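Local coordinates for sporulation-control protein spo0M (Bacillus subtilis, PDB 5CL2), which controls the expression of spo0A and is required for cells to pass the morphological stage 0 of sporulation, at the interface of chains A and B. Coordinates in Å, arbitrary orientation; residue numbers count along the deposited sequence, not the author numbering. Chains: chain A/B, Sporulation-control protein spo0M.

Contact 1: the interface of chains A and B. Residues chain A 161, 197, 225, 227; chain B 161, 197, 227.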
loop_
_atom_site.group_PDB
_atom_site.type_symbol
_atom_site.label_atom_id
_atom_site.label_comp_id
_atom_site.label_asym_id
_atom_site.label_seq_id
_atom_site.Cartn_x
_atom_site.Cartn_y
_atom_site.Cartn_z
ATOM N N ARG A 161 -2.534 2.927 2.727
ATOM C CA ARG A 161 -1.506 1.885 2.675
ATOM C C ARG A 161 -1.944 0.705 1.782
ATOM O O ARG A 161 -3.064 0.675 1.248
ATOM C CB ARG A 161 -1.202 1.358 4.078
ATOM C CG ARG A 161 -1.140 2.424 5.147
ATOM C CD ARG A 161 0.053 3.281 4.907
ATOM N NE ARG A 161 1.279 2.516 5.091
ATOM C CZ ARG A 161 2.473 2.951 4.702
ATOM N NH1 ARG A 161 2.568 4.121 4.099
ATOM N NH2 ARG A 161 3.560 2.214 4.899
ATOM N N GLU A 197 8.801 3.583 10.292
ATOM C CA GLU A 197 8.131 4.871 10.501
ATOM C C GLU A 197 7.128 4.804 11.659
ATOM O O GLU A 197 6.349 3.856 11.756
ATOM C CB GLU A 197 7.438 5.296 9.210
ATOM C CG GLU A 197 6.814 6.648 9.226
ATOM C CD GLU A 197 6.631 7.187 7.826
ATOM O OE1 GLU A 197 7.202 6.578 6.907
ATOM O OE2 GLU A 197 5.958 8.223 7.636
ATOM N N ARG A 225 4.645 12.459 12.546
ATOM C CA ARG A 225 5.063 11.337 11.731
ATOM C C ARG A 225 6.571 11.332 11.526
ATOM O O ARG A 225 7.102 12.191 10.845
ATOM C CB ARG A 225 4.327 11.379 10.388
ATOM C CG ARG A 225 4.269 10.040 9.697
ATOM C CD ARG A 225 3.189 10.001 8.628
ATOM N NE ARG A 225 3.467 8.926 7.680
ATOM C CZ ARG A 225 2.624 8.510 6.738
ATOM N NH1 ARG A 225 1.427 9.070 6.610
ATOM N NH2 ARG A 225 2.982 7.528 5.924
ATOM N N ARG A 227 10.314 9.157 10.654
ATOM C CA ARG A 227 11.050 7.974 10.208
ATOM C C ARG A 227 12.352 7.765 10.985
ATOM O O ARG A 227 13.122 8.701 11.188
ATOM C CB ARG A 227 11.358 8.059 8.714
ATOM C CG ARG A 227 12.438 7.081 8.302
ATOM C CD ARG A 227 12.438 6.810 6.816
ATOM N NE ARG A 227 12.993 5.488 6.571
ATOM C CZ ARG A 227 12.246 4.400 6.401
ATOM N NH1 ARG A 227 10.921 4.495 6.414
ATOM N NH2 ARG A 227 12.824 3.225 6.204
ATOM N N ARG B 161 4.531 -1.509 -1.559
ATOM C CA ARG B 161 3.596 -0.395 -1.576
ATOM C C ARG B 161 2.181 -0.848 -1.932
ATOM O O ARG B 161 1.952 -2.039 -2.224
ATOM C CB ARG B 161 4.087 0.623 -2.610
ATOM C CG ARG B 161 4.046 2.059 -2.163
ATOM C CD ARG B 161 5.060 2.322 -1.088
ATOM N NE ARG B 161 4.684 3.530 -0.353
ATOM C CZ ARG B 161 5.116 3.843 0.863
ATOM N NH1 ARG B 161 5.949 3.038 1.507
ATOM N NH2 ARG B 161 4.710 4.968 1.437
ATOM N N GLU B 197 7.489 11.540 1.462
ATOM C CA GLU B 197 8.710 10.795 1.722
ATOM C C GLU B 197 9.507 10.720 0.412
ATOM O O GLU B 197 8.934 10.503 -0.656
ATOM C CB GLU B 197 8.394 9.397 2.277
ATOM C CG GLU B 197 9.616 8.625 2.746
ATOM C CD GLU B 197 9.268 7.496 3.694
ATOM O OE1 GLU B 197 8.113 7.441 4.162
ATOM O OE2 GLU B 197 10.148 6.658 3.973
ATOM N N ARG B 227 11.817 11.532 5.214
ATOM C CA ARG B 227 10.499 12.142 5.240
ATOM C C ARG B 227 10.550 13.650 5.496
ATOM O O ARG B 227 11.216 14.117 6.423
ATOM C CB ARG B 227 9.626 11.451 6.298
ATOM C CG ARG B 227 8.433 12.287 6.710
ATOM C CD ARG B 227 7.343 11.491 7.398
ATOM N NE ARG B 227 6.071 12.182 7.221
ATOM C CZ ARG B 227 5.170 11.877 6.293
ATOM N NH1 ARG B 227 5.360 10.845 5.463
ATOM N NH2 ARG B 227 4.056 12.590 6.214
#

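Contact 2: the interface of chains A and B. Residues chain A 94-95, 193; chain B 160, 214.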
loop_
_atom_site.group_PDB
_atom_site.type_symbol
_atom_site.label_atom_id
_atom_site.label_comp_id
_atom_site.label_asym_id
_atom_site.label_seq_id
_atom_site.Cartn_x
_atom_site.Cartn_y
_atom_site.Cartn_z
ATOM N N PRO A 94 4.627 -10.753 4.809
ATOM C CA PRO A 94 4.739 -9.326 4.445
ATOM C C PRO A 94 5.130 -8.474 5.651
ATOM O O PRO A 94 4.812 -8.852 6.774
ATOM C CB PRO A 94 3.335 -8.965 3.950
ATOM C CG PRO A 94 2.761 -10.310 3.471
ATOM C CD PRO A 94 3.346 -11.361 4.391
ATOM N N LEU A 95 5.830 -7.366 5.433
ATOM C CA LEU A 95 6.273 -6.521 6.546
ATOM C C LEU A 95 5.138 -5.769 7.244
ATOM O O LEU A 95 5.321 -5.256 8.359
ATOM C CB LEU A 95 7.326 -5.523 6.060
ATOM C CG LEU A 95 8.664 -6.165 5.687
ATOM C CD1 LEU A 95 9.710 -5.129 5.248
ATOM C CD2 LEU A 95 9.171 -6.967 6.870
ATOM N N GLU A 193 11.959 -2.404 4.854
ATOM C CA GLU A 193 13.243 -3.106 4.846
ATOM C C GLU A 193 14.408 -2.283 5.423
ATOM O O GLU A 193 15.349 -2.831 5.999
ATOM C CB GLU A 193 13.584 -3.533 3.408
ATOM C CG GLU A 193 12.565 -4.469 2.727
ATOM C CD GLU A 193 12.720 -5.927 3.136
ATOM O OE1 GLU A 193 13.550 -6.206 4.031
ATOM O OE2 GLU A 193 12.034 -6.799 2.542
ATOM N N GLN B 160 7.021 -2.857 -1.232
ATOM C CA GLN B 160 5.754 -3.437 -0.747
ATOM C C GLN B 160 4.672 -2.364 -0.547
ATOM O O GLN B 160 3.985 -2.338 0.477
ATOM C CB GLN B 160 5.987 -4.204 0.559
ATOM C CG GLN B 160 6.982 -5.347 0.402
ATOM C CD GLN B 160 7.134 -6.192 1.649
ATOM O OE1 GLN B 160 6.214 -6.309 2.468
ATOM N NE2 GLN B 160 8.314 -6.784 1.809
ATOM N N GLU B 214 14.771 -6.619 -4.073
ATOM C CA GLU B 214 15.544 -7.061 -2.906
ATOM C C GLU B 214 17.041 -7.241 -3.161
ATOM O O GLU B 214 17.885 -6.888 -2.332
ATOM C CB GLU B 214 14.992 -8.384 -2.416
ATOM C CG GLU B 214 14.348 -8.345 -1.073
ATOM C CD GLU B 214 13.713 -9.667 -0.790
ATOM O OE1 GLU B 214 14.055 -10.622 -1.527
ATOM O OE2 GLU B 214 12.886 -9.755 0.147
#

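Contact 1: the interface of chains A and B
A:Glu197 and B:Glu197 face each other near the two-fold axis of a polar, charge-rich chain-chain interface, their side chains running past one another in opposite directions. OE1 of A:Glu197 lies 3.0 Å from OE1 of B:Glu197, with the carboxylate planes 50° apart. The pair would be a hydrogen bond if one acid carried a proton, which is not seen at this resolution; if both were ionised, it would be unfavourable. OE2 of B:Glu197 forms a salt bridge with NH1 of A:Arg227 (3.4 Å), and OE2 of A:Glu197 forms its twin with NH1 of B:Arg227 (3.5 Å). This positive charge may ease the meeting of the two acids.

A:Arg225 supports this arrangement from the same chain: its NE donates to OE2 of A:Glu197 at 2.6 Å, the acceptor close to the guanidinium plane but the donor above the carboxylate plane. The guanidinium of A:Arg225 also stacks, offset toward the rim, on that of B:Arg227, with the planes 5° apart, probably eased by the shared carboxylate. With CG anti to the backbone N (chi1 -158°) and an extended chain, A:Arg225 carries its aliphatic part across the face of the B:Arg227 guanidinium. NH1 of A:Arg161 and NH2 of B:Arg161 meet at 3.5 Å with guanidinium planes nearly perpendicular, their like charges perhaps eased by OE1 of A:Glu197, 6.2 Å from that NH2. CD of A:Arg225 sits over the centre of the B:Arg227 guanidinium, 3.6 Å from its CZ.

Contact 2: the interface of chains A and B
With CG anti to the carbonyl carbon (chi1 -60°) and the chain extended beyond it, B:Gln160 reaches across the chain-chain interface and presents its amide to the A:Pro94-A:Leu95 loop. There its side-chain carbonyl oxygen OE1 accepts a hydrogen bond from the backbone N of A:Leu95 at 3.2 Å. The bond is nearly straight, 169° at the hydrogen, and the donor lies in the carbonyl plane on a lone pair of OE1. Because the donor is a main-chain amide, this grip would depend on the course of the loop more than on the nature of the leucine side chain.

That side chain nevertheless packs against the glutamine, which it crosses at about a right angle: CG of A:Leu95 comes within 3.9 Å of the amide nitrogen NE2 of B:Gln160. A:Pro94 adds a looser contact next to OE1. At the nitrogen end of the amide, OE2 of A:Glu193 lies beyond NE2 of B:Gln160 at 3.8 Å, too long for a firm bond, though the negative charge would suit the amide's N-H side. The carboxylate and amide planes stand 79° apart. OE2 of B:Glu214 in turn lies 3.9 Å from OE2 of A:Glu193, a meeting of like groups that would be mildly unfavourable if both were charged.

The site joins loops and a short 3-10 helix: B:Gln160 directly follows the 3-10 helix 157-159, A:Leu95 comes shortly after strand 84-92, A:Glu193 lies between strands 185-191 and 195-202, and B:Glu214 begins the 3-10 helix 214-216.

Contact 1 and contact 2 belong to the same two-fold symmetric interface, the centres of their C-alpha atoms about 14 Å apart. B:Gln160 of contact 2 is followed directly by B:Arg161 of contact 1, so one stretch after the 3-10 helix 157-159 serves both. In chain A, the A:Glu193 loop leads into strand 195-202, which carries A:Glu197. Contact 1, largely on strands, gathers both copies of most of its residues around the axis, whereas contact 2, mostly on loops, lies away from it and has a separate twin. Together they would fix how the chains sit, although the structure alone does not show that this dimer forms in the cell.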